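Local atomic coordinates of haloacid dehalogenase-like hydrolase (PDB entry 4EZE), a protein that probably hydrolyses O-phosphoserine to serine and phosphate with the help of magnesium, the last step of serine biosynthesis, as a member of the haloacid dehalogenase-like superfamily. Residues A[24-29]-A[72-77]; A[173-178]-A[206-211]; A[245-250]-A[272-277]. One frame throughout, in Å; residues are numbered along the deposited sequence.

Contact 1: A[24-29]-A[72-77]; sequences SIIYFI and LTLPAE
Ser24 and Leu74 form one of two hydrogen-bonded pairs between 24-29 and 72-77, parts of the antiparallel strands 23-29 and 67-75, a compact example of how the side-by-side pairing of two inner strands is built from backbone bonds and finished by side chains. Ser24 N donates to Leu74 O at 2.7 Å, and Leu74 N returns a bond to Ser24 O at 3.0 Å. Two residues on, Ile26 and Leu72 repeat the exchange, Leu72 N reaching Ile26 O at 2.9 Å, and the pairing continues at Phe28 with Leu70. Between these two pairs of 24-29 and 72-77 lies the non-hydrogen-bonded pair Ile25 and Thr73, where the alpha carbons come close enough for CA-H...O contacts: Thr73 CA sits 3.3 Å from Ser24 O, and Ile25 CA approaches Leu72 O in the same manner.

Apolar contacts collect on the face that carries Ser24, Ile26, Leu72 and Leu74. The CD2 methyl of Leu74 comes to 4.3 Å from Ile26 CD1; its CG stands between the backbone N and the carbonyl carbon (chi1 79°), which turns this branch back over Ser24, near both its CB and its O. Phe28 leans along Leu72, the two side chains pointing the same way, and its ring meets Leu72 CB in plane at the CE2 edge, 3.9 Å away. Helix 81-93 covers this face, through Phe83 and Leu87 on Ile26.

Polar side chains play a smaller part. Ser24 OG rests against Ala76 where the chain leaves the strand, and on the other face Thr73 OG1 lies beside Ile25 CG1 at 3.9 Å.

The chemistry divides: main-chain bonds set the register of two neighbouring strands in a four-stranded antiparallel sheet, while aliphatic and aromatic groups on one face give it an apolar surface against which a helix packs.

Contact 2: A[173-178]-A[206-211]; sequences AVCDRM and DIFTQR
Cys175 lies over the ring of Phe208, and around this pair helix 168-176 meets helix 206-216. Cys175 CB stands above the middle of the Phe208 ring, 4.0 Å from its centroid, in a CH-pi contact, and SG adds a sulfur-aromatic contact on the same face. With SG anti to the backbone N (chi1 -175°), the sulfur stays over the ring face, nearer its rim than CB. From there Cys175 SG also touches Arg211 CD at 3.7 Å and lies in plane at the edge of the guanidinium. The ring rim is also occupied: Val174 CG1 meets Phe208 CZ in the ring plane at 3.8 Å, and Met178 CE, on a chain bent at chi2, reaches CE2.

At the more exposed margin Asp176 and Arg211 close the interface with a salt bridge. Asp176 OD1 takes Arg211 NH2 at 2.4 Å, a modelled distance too short to be read literally, and a weak second bond from Arg211 NE at 3.2 Å. Carboxylate and guanidinium planes are only 23° apart, although the two side chains cross at about a right angle; an extended arginine chain carries the group across.

In the next shell, helix 124-131 backs the packing round Phe208, Ile128 touching both Val174 and Phe208, while Met115 of helix 115-119 reaches Phe208 as well. Arg177 turns to Glu127 and Glu131 in salt bridges.

Helix 206-216 directly follows strand 197-202 of the parallel sheet in the Rossmann-like HAD core. Helix 168-176 is consistent with the helical C1 cap of phosphoserine phosphatases, and Met178 lies about 6 Å, side chain to side chain, from Asp116, the predicted proton donor.

Contact 3: A[245-250]-A[272-277]; sequences ANKKQT and ANDLPM
Lys247 and Asp274 meet in a salt bridge at the active site of a haloacid dehalogenase (HAD) fold, a worked case of one long side chain tying a helix to a catalytic loop. The lysine comes from helix 244-258; its partner belongs to the 3-10 turn 272-274, which follows strand 265-269 of the parallel sheet and leads into helix 275-280. The position of Lys247 is consistent with the conserved lysine of HAD motif III, and Asp274 lies in the acidic motif IV loop that also supplies Asp270, a ligand of the bound sodium ion.

Lys247 has CG beside its backbone N (chi1 -83°), and a bend at chi3 brings the ammonium round to the turn. Lys247 NZ gives a 2.7 Å bond to Asp274 OD1, approaching from above the carboxylate plane, 48° out of it. A weak bond from Lys247 NZ to Asn273 O, at 3.2 Å, adds a second hold on the same nitrogen. The other carboxylate oxygen, Asp274 OD2, accepts from Gly271 N, so both ends of the group are engaged. Asp114, the predicted nucleophile, makes a long, weak ion pair with Lys247.

Behind the ammonium the contact is mostly van der Waals packing. Met277 SD lies 4.2 Å from Lys247 CB and 4.0 Å from Lys247 O, and Ile201 of strand 197-202 touches both residues. Pro276 CB sits 4.0 Å from Lys248 CB at the helix-to-helix approach. From there the extended chain of Lys248 leads away from segment 272-277, yet a water joins it back, accepting from Lys248 NZ at 3.1 Å and donating to Pro276 O at 2.6 Å.

How the contacts relate
The three contacts follow one another along the chain without touching, and they differ in distance from the catalytic centre. Contact 3 sits in it: the side chain of Asp274 is about 4 Å from the sodium ion that Asp114, Asp116 and Asp270 bind. Contact 2 lies further out, the side chain of Met178 about 12 Å from that ion; the nearest atoms of contacts 2 and 3 are about 10 Å apart. Strand 197-202 links them, preceding the helix of 206-211 and packing against 245-250. Contact 1 belongs to a separate antiparallel sheet, its centre 30 Å from that of contact 3 and 40 Å from that of contact 2, away from the annotated sites.

Contact 1: A[24-29]-A[72-77]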
loop_
_atom_site.group_PDB
_atom_site.type_symbol
_atom_site.label_atom_id
_atom_site.label_comp_id
_atom_site.label_asym_id
_atom_site.label_seq_id
_atom_site.Cartn_x
_atom_site.Cartn_y
_atom_site.Cartn_z
ATOM N N SER A 24 7.755 -21.470 -11.490
ATOM C CA SER A 24 7.259 -20.207 -10.996
ATOM C C SER A 24 5.797 -20.116 -11.370
ATOM O O SER A 24 5.334 -20.821 -12.275
ATOM C CB SER A 24 8.044 -19.040 -11.582
ATOM O OG SER A 24 9.245 -18.834 -10.860
ATOM N N ILE A 25 5.078 -19.268 -10.639
ATOM C CA ILE A 25 3.660 -19.056 -10.842
ATOM C C ILE A 25 3.377 -17.563 -10.966
ATOM O O ILE A 25 3.938 -16.745 -10.234
ATOM C CB ILE A 25 2.864 -19.624 -9.664
ATOM C CG1 ILE A 25 2.935 -21.153 -9.715
ATOM C CG2 ILE A 25 1.422 -19.138 -9.715
ATOM C CD1 ILE A 25 2.852 -21.843 -8.369
ATOM N N ILE A 26 2.533 -17.222 -11.926
ATOM C CA ILE A 26 2.104 -15.859 -12.142
ATOM C C ILE A 26 0.599 -15.898 -12.239
ATOM O O ILE A 26 0.053 -16.731 -12.974
ATOM C CB ILE A 26 2.603 -15.320 -13.491
ATOM C CG1 ILE A 26 4.130 -15.303 -13.521
ATOM C CG2 ILE A 26 2.023 -13.938 -13.738
ATOM C CD1 ILE A 26 4.716 -14.759 -14.802
ATOM N N TYR A 27 -0.067 -15.029 -11.483
ATOM C CA TYR A 27 -1.523 -14.885 -11.605
ATOM C C TYR A 27 -1.837 -13.644 -12.415
ATOM O O TYR A 27 -1.207 -12.606 -12.225
ATOM C CB TYR A 27 -2.170 -14.695 -10.230
ATOM C CG TYR A 27 -1.846 -15.752 -9.199
ATOM C CD1 TYR A 27 -2.543 -16.955 -9.169
ATOM C CD2 TYR A 27 -0.869 -15.529 -8.225
ATOM C CE1 TYR A 27 -2.272 -17.922 -8.209
ATOM C CE2 TYR A 27 -0.593 -16.487 -7.263
ATOM C CZ TYR A 27 -1.295 -17.687 -7.265
ATOM O OH TYR A 27 -1.043 -18.640 -6.307
ATOM N N PHE A 28 -2.832 -13.729 -13.282
ATOM C CA PHE A 28 -3.226 -12.596 -14.078
ATOM C C PHE A 28 -4.662 -12.262 -13.779
ATOM O O PHE A 28 -5.506 -13.140 -13.810
ATOM C CB PHE A 28 -3.158 -12.940 -15.557
ATOM C CG PHE A 28 -1.779 -13.180 -16.046
ATOM C CD1 PHE A 28 -1.005 -12.131 -16.490
ATOM C CD2 PHE A 28 -1.258 -14.460 -16.072
ATOM C CE1 PHE A 28 0.278 -12.356 -16.941
ATOM C CE2 PHE A 28 0.018 -14.690 -16.521
ATOM C CZ PHE A 28 0.793 -13.638 -16.939
ATOM N N ILE A 29 -4.950 -10.991 -13.530
ATOM C CA ILE A 29 -6.324 -10.577 -13.291
ATOM C C ILE A 29 -6.713 -9.480 -14.255
ATOM O O ILE A 29 -6.082 -8.417 -14.301
ATOM C CB ILE A 29 -6.513 -10.006 -11.873
ATOM C CG1 ILE A 29 -6.001 -10.991 -10.815
ATOM C CG2 ILE A 29 -7.970 -9.648 -11.655
ATOM C CD1 ILE A 29 -4.520 -10.848 -10.507
ATOM N N LEU A 72 -0.608 -19.114 -14.405
ATOM C CA LEU A 72 0.344 -19.608 -15.373
ATOM C C LEU A 72 1.504 -20.193 -14.606
ATOM O O LEU A 72 2.052 -19.538 -13.714
ATOM C CB LEU A 72 0.839 -18.481 -16.295
ATOM C CG LEU A 72 2.179 -18.790 -16.980
ATOM C CD1 LEU A 72 2.008 -19.921 -17.987
ATOM C CD2 LEU A 72 2.784 -17.570 -17.660
ATOM N N THR A 73 1.871 -21.427 -14.935
ATOM C CA THR A 73 3.063 -22.019 -14.349
ATOM C C THR A 73 4.096 -22.183 -15.436
ATOM O O THR A 73 3.807 -22.683 -16.517
ATOM C CB THR A 73 2.761 -23.360 -13.679
ATOM O OG1 THR A 73 1.684 -23.183 -12.747
ATOM C CG2 THR A 73 3.980 -23.849 -12.942
ATOM N N LEU A 74 5.286 -21.685 -15.155
ATOM C CA LEU A 74 6.379 -21.719 -16.099
ATOM C C LEU A 74 7.689 -21.875 -15.353
ATOM O O LEU A 74 7.758 -21.641 -14.155
ATOM C CB LEU A 74 6.384 -20.468 -16.978
ATOM C CG LEU A 74 6.945 -19.172 -16.406
ATOM C CD1 LEU A 74 6.841 -18.068 -17.423
ATOM C CD2 LEU A 74 6.236 -18.793 -15.132
ATOM N N PRO A 75 8.721 -22.293 -16.066
ATOM C CA PRO A 75 10.027 -22.525 -15.472
ATOM C C PRO A 75 10.558 -21.261 -14.852
ATOM O O PRO A 75 10.358 -20.188 -15.376
ATOM C CB PRO A 75 10.881 -22.904 -16.674
ATOM C CG PRO A 75 9.925 -23.365 -17.720
ATOM C CD PRO A 75 8.528 -23.100 -17.269
ATOM N N ALA A 76 11.233 -21.401 -13.729
ATOM C CA ALA A 76 11.744 -20.265 -12.995
ATOM C C ALA A 76 12.764 -19.491 -13.795
ATOM O O ALA A 76 12.916 -18.295 -13.618
ATOM C CB ALA A 76 12.317 -20.704 -11.668
ATOM N N GLU A 77 13.473 -20.178 -14.672
ATOM C CA GLU A 77 14.516 -19.549 -15.463
ATOM C C GLU A 77 13.917 -18.435 -16.276
ATOM O O GLU A 77 14.541 -17.414 -16.495
ATOM C CB GLU A 77 15.172 -20.547 -16.403
ATOM C CG GLU A 77 15.628 -21.818 -15.732
ATOM C CD GLU A 77 14.651 -22.938 -15.944
ATOM O OE1 GLU A 77 14.793 -23.649 -16.955
ATOM O OE2 GLU A 77 13.747 -23.105 -15.107
#

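Contact 2: A[173-178]-A[206-211]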
loop_
_atom_site.group_PDB
_atom_site.type_symbol
_atom_site.label_atom_id
_atom_site.label_comp_id
_atom_site.label_asym_id
_atom_site.label_seq_id
_atom_site.Cartn_x
_atom_site.Cartn_y
_atom_site.Cartn_z
ATOM N N ALA A 173 -14.518 15.060 12.148
ATOM C CA ALA A 173 -15.447 15.111 11.036
ATOM C C ALA A 173 -14.736 14.828 9.729
ATOM O O ALA A 173 -15.255 14.121 8.881
ATOM C CB ALA A 173 -16.124 16.454 10.981
ATOM N N VAL A 174 -13.550 15.391 9.567
ATOM C CA VAL A 174 -12.773 15.167 8.362
ATOM C C VAL A 174 -12.388 13.705 8.256
ATOM O O VAL A 174 -12.445 13.109 7.191
ATOM C CB VAL A 174 -11.515 16.031 8.341
ATOM C CG1 VAL A 174 -10.660 15.683 7.149
ATOM C CG2 VAL A 174 -11.889 17.489 8.306
ATOM N N CYS A 175 -12.006 13.130 9.384
ATOM C CA CYS A 175 -11.633 11.730 9.442
ATOM C C CYS A 175 -12.817 10.851 9.086
ATOM O O CYS A 175 -12.675 9.852 8.402
ATOM C CB CYS A 175 -11.127 11.376 10.832
ATOM S SG CYS A 175 -10.505 9.714 10.962
ATOM N N ASP A 176 -13.989 11.244 9.556
ATOM C CA ASP A 176 -15.210 10.486 9.330
ATOM C C ASP A 176 -15.580 10.369 7.859
ATOM O O ASP A 176 -16.123 9.361 7.438
ATOM C CB ASP A 176 -16.364 11.055 10.149
ATOM C CG ASP A 176 -16.306 10.635 11.600
ATOM O OD1 ASP A 176 -15.329 9.969 11.987
ATOM O OD2 ASP A 176 -17.236 10.969 12.357
ATOM N N ARG A 177 -15.328 11.411 7.086
ATOM C CA ARG A 177 -15.669 11.380 5.668
ATOM C C ARG A 177 -14.590 10.769 4.751
ATOM O O ARG A 177 -14.754 10.720 3.539
ATOM C CB ARG A 177 -16.126 12.751 5.174
ATOM C CG ARG A 177 -15.065 13.808 5.134
ATOM C CD ARG A 177 -15.570 14.999 4.362
ATOM N NE ARG A 177 -14.477 15.814 3.854
ATOM C CZ ARG A 177 -14.083 16.951 4.407
ATOM N NH1 ARG A 177 -14.706 17.410 5.481
ATOM N NH2 ARG A 177 -13.076 17.629 3.882
ATOM N N MET A 178 -13.486 10.320 5.338
ATOM C CA MET A 178 -12.435 9.647 4.586
ATOM C C MET A 178 -12.952 8.301 4.099
ATOM O O MET A 178 -13.764 7.680 4.770
ATOM C CB MET A 178 -11.201 9.437 5.458
ATOM C CG MET A 178 -10.478 10.708 5.837
ATOM S SD MET A 178 -10.288 11.831 4.449
ATOM C CE MET A 178 -8.881 12.774 4.988
ATOM N N ASP A 206 -1.830 11.341 14.201
ATOM C CA ASP A 206 -2.232 10.235 15.050
ATOM C C ASP A 206 -3.728 10.234 15.280
ATOM O O ASP A 206 -4.324 9.196 15.570
ATOM C CB ASP A 206 -1.525 10.312 16.400
ATOM C CG ASP A 206 -1.771 11.652 17.120
ATOM O OD1 ASP A 206 -1.285 12.714 16.652
ATOM O OD2 ASP A 206 -2.436 11.631 18.178
ATOM N N ILE A 207 -4.360 11.393 15.229
ATOM C CA ILE A 207 -5.784 11.373 15.489
ATOM C C ILE A 207 -6.459 10.548 14.411
ATOM O O ILE A 207 -7.317 9.728 14.701
ATOM C CB ILE A 207 -6.398 12.776 15.597
ATOM C CG1 ILE A 207 -7.834 12.674 16.098
ATOM C CG2 ILE A 207 -6.348 13.486 14.273
ATOM C CD1 ILE A 207 -8.471 13.996 16.386
ATOM N N PHE A 208 -6.054 10.752 13.166
ATOM C CA PHE A 208 -6.573 9.945 12.076
ATOM C C PHE A 208 -6.150 8.492 12.161
ATOM O O PHE A 208 -6.959 7.595 11.991
ATOM C CB PHE A 208 -6.106 10.503 10.739
ATOM C CG PHE A 208 -6.848 11.713 10.298
ATOM C CD1 PHE A 208 -6.891 12.833 11.087
ATOM C CD2 PHE A 208 -7.497 11.733 9.088
ATOM C CE1 PHE A 208 -7.568 13.944 10.684
ATOM C CE2 PHE A 208 -8.175 12.849 8.683
ATOM C CZ PHE A 208 -8.209 13.957 9.485
ATOM N N THR A 209 -4.874 8.270 12.442
ATOM C CA THR A 209 -4.330 6.926 12.449
ATOM C C THR A 209 -4.942 6.031 13.505
ATOM O O THR A 209 -5.326 4.906 13.224
ATOM C CB THR A 209 -2.824 6.974 12.695
ATOM O OG1 THR A 209 -2.197 7.692 11.635
ATOM C CG2 THR A 209 -2.253 5.586 12.750
ATOM N N GLN A 210 -5.053 6.542 14.720
ATOM C CA GLN A 210 -5.645 5.774 15.799
ATOM C C GLN A 210 -7.117 5.517 15.550
ATOM O O GLN A 210 -7.620 4.437 15.808
ATOM C CB GLN A 210 -5.411 6.453 17.144
ATOM C CG GLN A 210 -3.951 6.533 17.526
ATOM C CD GLN A 210 -3.227 5.220 17.344
ATOM O OE1 GLN A 210 -3.748 4.165 17.671
ATOM N NE2 GLN A 210 -2.018 5.283 16.823
ATOM N N ARG A 211 -7.801 6.528 15.039
ATOM C CA ARG A 211 -9.218 6.426 14.759
ATOM C C ARG A 211 -9.476 5.360 13.703
ATOM O O ARG A 211 -10.397 4.563 13.820
ATOM C CB ARG A 211 -9.733 7.785 14.302
ATOM C CG ARG A 211 -11.213 8.001 14.486
ATOM C CD ARG A 211 -11.532 9.485 14.479
ATOM N NE ARG A 211 -12.896 9.745 14.045
ATOM C CZ ARG A 211 -13.915 9.950 14.865
ATOM N NH1 ARG A 211 -13.724 9.927 16.172
ATOM N NH2 ARG A 211 -15.122 10.176 14.374
#

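Contact 3: A[245-250]-A[272-277]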
loop_
_atom_site.group_PDB
_atom_site.type_symbol
_atom_site.label_atom_id
_atom_site.label_comp_id
_atom_site.label_asym_id
_atom_site.label_seq_id
_atom_site.Cartn_x
_atom_site.Cartn_y
_atom_site.Cartn_z
ATOM N N ALA A 245 12.609 7.030 6.515
ATOM C CA ALA A 245 13.486 6.072 7.190
ATOM C C ALA A 245 12.849 5.578 8.503
ATOM O O ALA A 245 12.955 4.398 8.876
ATOM C CB ALA A 245 14.850 6.702 7.421
ATOM N N ASN A 246 12.135 6.457 9.196
ATOM C CA ASN A 246 11.442 5.983 10.393
ATOM C C ASN A 246 10.250 5.055 10.166
ATOM O O ASN A 246 9.854 4.308 11.065
ATOM C CB ASN A 246 11.063 7.132 11.305
ATOM C CG ASN A 246 12.068 7.317 12.419
ATOM O OD1 ASN A 246 12.217 8.407 12.973
ATOM N ND2 ASN A 246 12.770 6.242 12.750
ATOM N N LYS A 247 9.667 5.098 8.973
ATOM C CA LYS A 247 8.560 4.203 8.685
ATOM C C LYS A 247 9.115 2.799 8.528
ATOM O O LYS A 247 8.569 1.827 9.056
ATOM C CB LYS A 247 7.784 4.681 7.455
ATOM C CG LYS A 247 6.763 5.751 7.807
ATOM C CD LYS A 247 6.405 6.591 6.603
ATOM C CE LYS A 247 5.500 5.835 5.659
ATOM N NZ LYS A 247 5.271 6.675 4.458
ATOM N N LYS A 248 10.237 2.707 7.833
ATOM C CA LYS A 248 10.955 1.448 7.734
ATOM C C LYS A 248 11.331 0.930 9.139
ATOM O O LYS A 248 11.058 -0.211 9.504
ATOM C CB LYS A 248 12.212 1.642 6.882
ATOM C CG LYS A 248 13.234 0.550 7.100
ATOM C CD LYS A 248 14.363 0.625 6.108
ATOM C CE LYS A 248 15.339 -0.516 6.349
ATOM N NZ LYS A 248 16.509 -0.300 5.463
ATOM N N GLN A 249 11.951 1.790 9.926
ATOM C CA GLN A 249 12.449 1.398 11.240
ATOM C C GLN A 249 11.329 0.929 12.173
ATOM O O GLN A 249 11.515 0.016 12.974
ATOM C CB GLN A 249 13.214 2.560 11.876
ATOM C CG GLN A 249 13.968 2.147 13.120
ATOM C CD GLN A 249 15.084 1.186 12.779
ATOM O OE1 GLN A 249 15.971 1.507 11.982
ATOM N NE2 GLN A 249 15.047 -0.003 13.371
ATOM N N THR A 250 10.176 1.576 12.086
ATOM C CA THR A 250 8.975 1.121 12.806
ATOM C C THR A 250 8.591 -0.281 12.326
ATOM O O THR A 250 8.222 -1.142 13.114
ATOM C CB THR A 250 7.802 2.081 12.537
ATOM O OG1 THR A 250 8.217 3.412 12.844
ATOM C CG2 THR A 250 6.571 1.731 13.378
ATOM N N ALA A 272 6.812 8.086 -2.605
ATOM C CA ALA A 272 8.249 8.015 -2.378
ATOM C C ALA A 272 8.603 7.818 -0.900
ATOM O O ALA A 272 9.548 7.112 -0.601
ATOM C CB ALA A 272 8.952 9.243 -2.934
ATOM N N ASN A 273 7.867 8.437 0.027
ATOM C CA ASN A 273 8.219 8.267 1.439
ATOM C C ASN A 273 7.927 6.851 1.960
ATOM O O ASN A 273 8.172 6.557 3.123
ATOM C CB ASN A 273 7.595 9.346 2.341
ATOM C CG ASN A 273 6.098 9.443 2.195
ATOM O OD1 ASN A 273 5.405 8.437 1.996
ATOM N ND2 ASN A 273 5.582 10.662 2.286
ATOM N N ASP A 274 7.448 5.982 1.061
ATOM C CA ASP A 274 7.141 4.591 1.357
ATOM C C ASP A 274 8.265 3.667 0.848
ATOM O O ASP A 274 8.377 2.511 1.278
ATOM C CB ASP A 274 5.805 4.181 0.706
ATOM C CG ASP A 274 4.584 4.787 1.396
ATOM O OD1 ASP A 274 4.540 4.804 2.631
ATOM O OD2 ASP A 274 3.645 5.226 0.695
ATOM N N LEU A 275 9.095 4.155 -0.065
ATOM C CA LEU A 275 10.122 3.266 -0.659
ATOM C C LEU A 275 10.994 2.462 0.338
ATOM O O LEU A 275 11.166 1.242 0.174
ATOM C CB LEU A 275 11.002 4.015 -1.652
ATOM C CG LEU A 275 10.346 4.269 -3.017
ATOM C CD1 LEU A 275 11.216 5.197 -3.848
ATOM C CD2 LEU A 275 10.129 2.973 -3.778
ATOM N N PRO A 276 11.569 3.130 1.356
ATOM C CA PRO A 276 12.427 2.393 2.290
ATOM C C PRO A 276 11.667 1.253 2.939
ATOM O O PRO A 276 12.151 0.119 2.981
ATOM C CB PRO A 276 12.790 3.451 3.317
ATOM C CG PRO A 276 12.827 4.701 2.511
ATOM C CD PRO A 276 11.681 4.585 1.551
ATOM N N MET A 277 10.463 1.558 3.405
ATOM C CA MET A 277 9.583 0.560 3.986
ATOM C C MET A 277 9.183 -0.541 3.001
ATOM O O MET A 277 9.132 -1.712 3.361
ATOM C CB MET A 277 8.337 1.238 4.544
ATOM C CG MET A 277 7.368 0.302 5.212
ATOM S SD MET A 277 6.021 1.190 6.013
ATOM C CE MET A 277 4.953 1.517 4.608
HETATM O O HOH W 1 14.748 -0.317 2.912
#